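Local atomic coordinates of exosome complex component Rrp42 (Methanothermobacter thermautotrophicus, PDB entry 2WNR), a protein that is predicted to serve as a non-catalytic subunit of the RNA-degrading archaeal exosome and to help shape the active site of its partner Rrp41. Residues Glu33-Thr41 with Ser51-Gln59; Arg191-Ile201 with Leu217-Glu228. One frame throughout, in Å; residues are numbered along the deposited sequence.

Interaction 1 (Glu33-Thr41 with Ser51-Gln59); sequences EFRDISIET and SRVKLGNTQ
Arg-35 and Leu-55 meet at about a right angle where the antiparallel pairing of 37-41 with 51-55 gives way to a turn. The Arg-35 chain bends at chi3 (-65°), which turns the guanidinium over the backbone: Leu-55 O lies 3.6 Å above the plane, over its centre, and NH2 rests 3.4 Å from Leu-55 CG. Arg-35 NH2 is held instead by a salt bridge to Asp-208 and a hydrogen bond to Gly-148 O. The leucine carries CG anti to its own backbone N (chi1 166°), and CD1 reaches both Ile-37 CG1, at 3.8 Å, and the edge of the Phe-34 ring, where CD1 of the phenylalanine is 4.0 Å away. Farther along this apolar face, Ile-39 CG1 is 4.2 Å from Val-53 CG2.

The other face is polar. Glu-40 and Arg-52 run side by side, carboxylate and guanidinium planes 23° apart; Glu-40 OE2 is 4.1 Å from Arg-52 NH1, close enough for the opposite charges probably to attract, but beyond a salt bridge. A water accepts from Ser-38 OG and donates to Glu-40 OE2 and Arg-52 O, tying the strands together. Paired backbone bonds join Ser-38 with Lys-54 and Glu-40 with Arg-52, and Gly-56 N to Asp-36 O extends the ladder. This is a beta hairpin in the mixed sheet of the first RNase PH-family domain, where 37-41 pairs with 49-55 and a type II' turn, Leu-55 to Thr-58, leads into 58-69.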
# COMPACT_ATOMS: atom_id res chain seq x y z
N GLU A 33 -29.44 18.08 25.92
CA GLU A 33 -30.20 18.55 24.75
C GLU A 33 -29.37 18.51 23.46
O GLU A 33 -28.28 19.08 23.39
CB GLU A 33 -30.73 19.96 25.00
CG GLU A 33 -31.50 20.55 23.82
CD GLU A 33 -32.03 21.95 24.08
OE1 GLU A 33 -31.98 22.41 25.24
OE2 GLU A 33 -32.50 22.58 23.11
N PHE A 34 -29.93 17.86 22.44
CA PHE A 34 -29.33 17.84 21.10
C PHE A 34 -29.40 19.20 20.44
O PHE A 34 -30.24 20.03 20.79
CB PHE A 34 -30.07 16.84 20.21
CG PHE A 34 -29.62 15.43 20.40
CD1 PHE A 34 -28.55 14.93 19.69
CD2 PHE A 34 -30.28 14.59 21.30
CE1 PHE A 34 -28.12 13.63 19.86
CE2 PHE A 34 -29.86 13.29 21.47
CZ PHE A 34 -28.78 12.81 20.75
N ARG A 35 -28.53 19.41 19.46
CA ARG A 35 -28.64 20.56 18.56
C ARG A 35 -29.74 20.26 17.56
O ARG A 35 -30.32 19.17 17.57
CB ARG A 35 -27.32 20.82 17.85
CG ARG A 35 -26.21 21.31 18.75
CD ARG A 35 -24.84 21.04 18.16
NE ARG A 35 -24.59 19.61 18.05
CZ ARG A 35 -23.49 19.08 17.52
NH1 ARG A 35 -22.53 19.86 17.04
NH2 ARG A 35 -23.36 17.75 17.45
N ASP A 36 -30.04 21.23 16.69
CA ASP A 36 -31.05 21.03 15.66
C ASP A 36 -30.66 19.84 14.78
O ASP A 36 -29.48 19.62 14.51
CB ASP A 36 -31.23 22.29 14.83
CG ASP A 36 -31.95 23.40 15.58
OD1 ASP A 36 -31.59 24.58 15.38
OD2 ASP A 36 -32.89 23.11 16.37
N ILE A 37 -31.65 19.05 14.37
CA ILE A 37 -31.36 17.92 13.50
C ILE A 37 -32.11 18.05 12.18
O ILE A 37 -33.28 18.42 12.16
CB ILE A 37 -31.64 16.57 14.18
CG1 ILE A 37 -30.70 16.37 15.38
CG2 ILE A 37 -31.45 15.41 13.20
CD1 ILE A 37 -31.10 15.26 16.30
N SER A 38 -31.41 17.74 11.10
CA SER A 38 -31.94 17.84 9.75
C SER A 38 -31.65 16.53 9.03
O SER A 38 -30.51 16.09 8.98
CB SER A 38 -31.29 19.03 9.04
OG SER A 38 -31.75 19.17 7.71
N ILE A 39 -32.69 15.89 8.50
CA ILE A 39 -32.56 14.59 7.85
C ILE A 39 -33.22 14.59 6.47
O ILE A 39 -34.44 14.81 6.34
CB ILE A 39 -33.20 13.47 8.70
CG1 ILE A 39 -32.61 13.46 10.11
CG2 ILE A 39 -33.03 12.11 8.02
CD1 ILE A 39 -33.45 12.72 11.14
N GLU A 40 -32.42 14.34 5.43
CA GLU A 40 -32.93 14.17 4.07
C GLU A 40 -32.53 12.80 3.56
O GLU A 40 -31.46 12.30 3.89
CB GLU A 40 -32.37 15.22 3.13
CG GLU A 40 -32.58 16.66 3.56
CD GLU A 40 -31.84 17.63 2.65
OE1 GLU A 40 -32.38 17.96 1.56
OE2 GLU A 40 -30.73 18.06 3.03
N THR A 41 -33.40 12.19 2.75
CA THR A 41 -33.08 10.93 2.10
C THR A 41 -33.17 11.10 0.58
O THR A 41 -33.60 12.15 0.10
CB THR A 41 -34.00 9.76 2.59
OG1 THR A 41 -35.36 10.02 2.24
CG2 THR A 41 -33.87 9.56 4.09
N SER A 51 -28.65 9.31 2.28
CA SER A 51 -29.14 10.29 3.25
C SER A 51 -28.14 11.41 3.50
O SER A 51 -26.95 11.23 3.34
CB SER A 51 -29.50 9.62 4.58
OG SER A 51 -28.34 9.21 5.29
N ARG A 52 -28.65 12.56 3.90
CA ARG A 52 -27.82 13.69 4.31
C ARG A 52 -28.32 14.14 5.68
O ARG A 52 -29.46 14.59 5.82
CB ARG A 52 -27.89 14.82 3.28
CG ARG A 52 -27.04 16.04 3.62
CD ARG A 52 -27.53 17.29 2.89
NE ARG A 52 -26.60 17.76 1.86
CZ ARG A 52 -26.85 17.81 0.55
NH1 ARG A 52 -28.03 17.41 0.07
NH2 ARG A 52 -25.92 18.26 -0.28
N VAL A 53 -27.47 14.00 6.70
CA VAL A 53 -27.82 14.42 8.06
C VAL A 53 -26.98 15.63 8.50
O VAL A 53 -25.76 15.66 8.33
CB VAL A 53 -27.69 13.27 9.08
CG1 VAL A 53 -27.78 13.79 10.52
CG2 VAL A 53 -28.78 12.26 8.85
N LYS A 54 -27.67 16.61 9.06
CA LYS A 54 -27.02 17.75 9.69
C LYS A 54 -27.40 17.77 11.17
O LYS A 54 -28.58 17.80 11.52
CB LYS A 54 -27.42 19.06 9.02
CG LYS A 54 -26.75 19.32 7.69
CD LYS A 54 -27.02 20.74 7.18
CE LYS A 54 -26.19 21.76 7.94
NZ LYS A 54 -26.38 23.16 7.45
N LEU A 55 -26.38 17.73 12.02
CA LEU A 55 -26.57 17.77 13.45
C LEU A 55 -25.77 18.99 13.91
O LEU A 55 -24.55 18.96 13.99
CB LEU A 55 -26.07 16.45 14.08
CG LEU A 55 -25.83 16.31 15.59
CD1 LEU A 55 -27.04 16.72 16.42
CD2 LEU A 55 -25.41 14.89 15.94
N GLY A 56 -26.47 20.09 14.16
CA GLY A 56 -25.82 21.38 14.22
C GLY A 56 -25.23 21.60 12.85
O GLY A 56 -25.95 21.51 11.84
N ASN A 57 -23.93 21.86 12.78
CA ASN A 57 -23.26 22.03 11.50
C ASN A 57 -22.54 20.79 11.02
O ASN A 57 -22.08 20.74 9.88
CB ASN A 57 -22.29 23.21 11.55
CG ASN A 57 -22.99 24.53 11.50
OD1 ASN A 57 -24.00 24.68 10.81
ND2 ASN A 57 -22.47 25.52 12.22
N THR A 58 -22.42 19.80 11.90
CA THR A 58 -21.82 18.52 11.55
C THR A 58 -22.68 17.87 10.47
O THR A 58 -23.87 17.64 10.67
CB THR A 58 -21.67 17.59 12.79
OG1 THR A 58 -20.72 18.16 13.69
CG2 THR A 58 -21.18 16.22 12.39
N GLN A 59 -22.07 17.61 9.33
CA GLN A 59 -22.80 17.12 8.18
C GLN A 59 -22.21 15.84 7.63
O GLN A 59 -21.01 15.76 7.38
CB GLN A 59 -22.84 18.20 7.10
CG GLN A 59 -23.72 17.85 5.92
CD GLN A 59 -23.91 19.02 4.99
OE1 GLN A 59 -23.73 20.18 5.38
NE2 GLN A 59 -24.30 18.73 3.76
O HOH W 1 -30.29 17.34 6.03

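Interaction 2 (Arg191-Ile201 with Leu217-Glu228); sequences RKALMCTFAKI and LTARISIGVTEE
From CB to CE, Met-195 lies against strand 219-226, paired with Gly-224. Its CB lies 3.8 Å from Ile-223 O, and CG, anti to the backbone N (chi1 -178°), comes to 3.5 Å from that same oxygen. SD then touches Ser-222 CB at 3.8 Å. A bend at chi3 carries CE back over the glycine, 3.8 Å from both Gly-224 N and Gly-224 CA.

One pair farther along the same face, Ser-222 OG donates to Thr-197 OG1 at 2.8 Å, and the threonine hydroxyl is also hydrogen-bonded to Asp-152. On the reverse face Phe-198 CB meets Ile-221 CG2 at 4.0 Å, while Ile-221 O lies in plane at the ring edge. Near the exposed end Lys-192 NZ is held chiefly by Asp-266 and makes a long salt bridge to Glu-227 OE2.

The strands are the central pair of a four-stranded antiparallel sheet, flanked by 204-207 and 231-237. Helix 150-164 packs on the face bearing Met-195 and Thr-197, and helix 244-268 covers the face of Leu-194, Cys-196, Phe-198 and Ile-223.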
# COMPACT_ATOMS: atom_id res chain seq x y z
N ARG A 191 -35.85 -3.91 12.95
CA ARG A 191 -35.98 -2.90 14.00
C ARG A 191 -34.98 -1.76 13.84
O ARG A 191 -34.06 -1.84 13.04
CB ARG A 191 -35.85 -3.53 15.40
CG ARG A 191 -34.75 -4.58 15.58
CD ARG A 191 -34.91 -5.25 16.93
NE ARG A 191 -34.25 -6.55 17.02
CZ ARG A 191 -34.77 -7.71 16.62
NH1 ARG A 191 -34.08 -8.83 16.77
NH2 ARG A 191 -35.98 -7.76 16.07
N LYS A 192 -35.19 -0.68 14.59
CA LYS A 192 -34.32 0.48 14.53
C LYS A 192 -33.54 0.63 15.82
O LYS A 192 -33.97 0.17 16.88
CB LYS A 192 -35.12 1.76 14.27
CG LYS A 192 -35.41 2.03 12.80
CD LYS A 192 -36.61 2.94 12.62
CE LYS A 192 -37.90 2.15 12.61
NZ LYS A 192 -39.09 3.04 12.62
N ALA A 193 -32.37 1.26 15.71
CA ALA A 193 -31.56 1.61 16.85
C ALA A 193 -30.86 2.93 16.53
O ALA A 193 -30.53 3.19 15.37
CB ALA A 193 -30.55 0.53 17.13
N LEU A 194 -30.66 3.77 17.54
CA LEU A 194 -29.90 5.00 17.35
C LEU A 194 -28.94 5.23 18.51
O LEU A 194 -28.95 4.47 19.48
CB LEU A 194 -30.83 6.21 17.15
CG LEU A 194 -31.63 6.30 15.84
CD1 LEU A 194 -32.53 7.52 15.86
CD2 LEU A 194 -30.73 6.32 14.60
N MET A 195 -28.13 6.28 18.40
CA MET A 195 -27.03 6.49 19.33
C MET A 195 -26.96 7.89 19.93
O MET A 195 -27.17 8.90 19.25
CB MET A 195 -25.72 6.15 18.62
CG MET A 195 -24.48 6.27 19.47
SD MET A 195 -23.09 5.46 18.66
CE MET A 195 -23.52 3.73 18.90
N CYS A 196 -26.66 7.91 21.22
CA CYS A 196 -26.41 9.14 21.96
C CYS A 196 -24.97 9.16 22.44
O CYS A 196 -24.50 8.20 23.05
CB CYS A 196 -27.34 9.21 23.15
SG CYS A 196 -29.06 9.46 22.73
N THR A 197 -24.27 10.26 22.17
CA THR A 197 -22.90 10.46 22.64
C THR A 197 -22.89 11.56 23.69
O THR A 197 -23.46 12.64 23.48
CB THR A 197 -21.94 10.83 21.50
OG1 THR A 197 -21.87 9.75 20.57
CG2 THR A 197 -20.55 11.09 22.02
N PHE A 198 -22.23 11.28 24.81
CA PHE A 198 -22.10 12.22 25.92
C PHE A 198 -20.64 12.59 26.12
O PHE A 198 -19.76 11.79 25.87
CB PHE A 198 -22.62 11.58 27.21
CG PHE A 198 -24.04 11.13 27.13
CD1 PHE A 198 -25.05 11.92 27.66
CD2 PHE A 198 -24.38 9.93 26.53
CE1 PHE A 198 -26.38 11.51 27.59
CE2 PHE A 198 -25.70 9.51 26.46
CZ PHE A 198 -26.70 10.29 26.98
N ALA A 199 -20.40 13.80 26.61
CA ALA A 199 -19.06 14.24 26.91
C ALA A 199 -18.93 14.61 28.39
O ALA A 199 -19.73 15.40 28.90
CB ALA A 199 -18.68 15.43 26.03
N LYS A 200 -17.94 14.04 29.06
CA LYS A 200 -17.63 14.41 30.44
C LYS A 200 -16.83 15.70 30.48
O LYS A 200 -15.67 15.75 30.04
CB LYS A 200 -16.88 13.29 31.16
CG LYS A 200 -16.42 13.62 32.59
CD LYS A 200 -17.51 13.39 33.62
CE LYS A 200 -17.01 13.67 35.03
NZ LYS A 200 -16.05 12.66 35.54
N ILE A 201 -17.46 16.76 30.98
CA ILE A 201 -16.81 18.03 31.19
C ILE A 201 -17.09 18.41 32.63
O ILE A 201 -18.23 18.30 33.10
CB ILE A 201 -17.33 19.13 30.22
CG1 ILE A 201 -17.04 18.73 28.77
CG2 ILE A 201 -16.65 20.46 30.52
CD1 ILE A 201 -17.98 19.32 27.74
N LEU A 217 -13.16 18.09 26.56
CA LEU A 217 -13.77 17.02 27.35
C LEU A 217 -12.69 16.18 28.02
O LEU A 217 -11.56 16.11 27.53
CB LEU A 217 -14.69 16.15 26.48
CG LEU A 217 -14.18 15.44 25.22
CD1 LEU A 217 -13.20 14.31 25.53
CD2 LEU A 217 -15.35 14.90 24.42
N THR A 218 -13.04 15.57 29.15
CA THR A 218 -12.17 14.61 29.83
C THR A 218 -12.28 13.26 29.10
O THR A 218 -11.28 12.61 28.80
CB THR A 218 -12.58 14.48 31.31
OG1 THR A 218 -12.31 15.72 31.99
CG2 THR A 218 -11.84 13.34 32.02
N ALA A 219 -13.52 12.87 28.82
CA ALA A 219 -13.83 11.62 28.16
C ALA A 219 -15.21 11.73 27.54
O ALA A 219 -15.95 12.69 27.80
CB ALA A 219 -13.79 10.51 29.14
N ARG A 220 -15.55 10.74 26.72
CA ARG A 220 -16.85 10.70 26.07
C ARG A 220 -17.38 9.29 26.13
O ARG A 220 -16.60 8.35 26.29
CB ARG A 220 -16.72 11.11 24.60
CG ARG A 220 -15.81 10.18 23.79
CD ARG A 220 -16.05 10.25 22.31
NE ARG A 220 -14.78 10.13 21.66
CZ ARG A 220 -14.21 9.13 21.00
NH1 ARG A 220 -12.99 9.40 20.59
NH2 ARG A 220 -14.74 7.94 20.72
N ILE A 221 -18.69 9.13 26.01
CA ILE A 221 -19.30 7.80 25.91
C ILE A 221 -20.47 7.79 24.92
O ILE A 221 -21.37 8.62 24.99
CB ILE A 221 -19.70 7.22 27.30
CG1 ILE A 221 -20.32 5.83 27.15
CG2 ILE A 221 -20.62 8.17 28.05
CD1 ILE A 221 -20.34 5.01 28.42
N SER A 222 -20.43 6.86 23.97
CA SER A 222 -21.50 6.70 23.00
C SER A 222 -22.30 5.46 23.34
O SER A 222 -21.72 4.39 23.58
CB SER A 222 -20.92 6.56 21.59
OG SER A 222 -20.12 7.68 21.27
N ILE A 223 -23.62 5.61 23.36
CA ILE A 223 -24.50 4.50 23.65
C ILE A 223 -25.54 4.28 22.55
O ILE A 223 -26.30 5.18 22.20
CB ILE A 223 -25.17 4.66 25.03
CG1 ILE A 223 -24.10 4.83 26.11
CG2 ILE A 223 -26.06 3.46 25.35
CD1 ILE A 223 -24.62 5.38 27.40
N GLY A 224 -25.55 3.07 22.00
CA GLY A 224 -26.55 2.68 21.02
C GLY A 224 -27.68 1.91 21.70
O GLY A 224 -27.45 0.85 22.29
N VAL A 225 -28.89 2.46 21.60
CA VAL A 225 -30.10 1.85 22.18
C VAL A 225 -31.07 1.41 21.08
O VAL A 225 -31.16 2.06 20.04
CB VAL A 225 -30.82 2.81 23.16
CG1 VAL A 225 -31.90 2.07 23.92
CG2 VAL A 225 -29.81 3.42 24.13
N THR A 226 -31.79 0.31 21.31
CA THR A 226 -32.72 -0.21 20.32
C THR A 226 -34.15 0.30 20.59
O THR A 226 -34.40 0.98 21.60
CB THR A 226 -32.71 -1.76 20.26
OG1 THR A 226 -33.22 -2.30 21.49
CG2 THR A 226 -31.30 -2.28 20.02
N GLU A 227 -35.07 -0.05 19.70
CA GLU A 227 -36.48 0.32 19.84
C GLU A 227 -37.07 -0.09 21.19
O GLU A 227 -37.82 0.67 21.80
CB GLU A 227 -37.31 -0.33 18.74
CG GLU A 227 -37.21 0.35 17.39
CD GLU A 227 -38.20 -0.21 16.39
OE1 GLU A 227 -38.69 -1.35 16.61
OE2 GLU A 227 -38.49 0.48 15.39
N GLU A 228 -36.73 -1.29 21.64
CA GLU A 228 -37.29 -1.84 22.88
C GLU A 228 -36.44 -1.52 24.12
O GLU A 228 -36.55 -2.20 25.15
CB GLU A 228 -37.56 -3.35 22.76
CG GLU A 228 -36.45 -4.17 22.10
CD GLU A 228 -36.53 -4.16 20.58
OE1 GLU A 228 -37.61 -4.54 20.05
OE2 GLU A 228 -35.52 -3.78 19.93

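Both interactions are antiparallel strand pairs, but they belong to separate beta-sheets, one in each family domain. Interaction 2 is largely buried and mostly apolar on the face of helix 244-268; its other face carries the buried Thr-197/Ser-222 hydroxyl pair and Arg-220, bound to Glu-106, and the Lys-192/Glu-227 bridge lies at one end. Interaction 1 is only partly buried: one face is apolar, whereas the other carries charged side chains and a bridging water. Helices 150-164 and 244-268 serve both, packing on the same face of interaction 1 but on opposite faces of interaction 2. The contacts, with centres about 16 Å apart, meet directly where Phe-34 CZ lies 3.9 Å from Cys-196 SG.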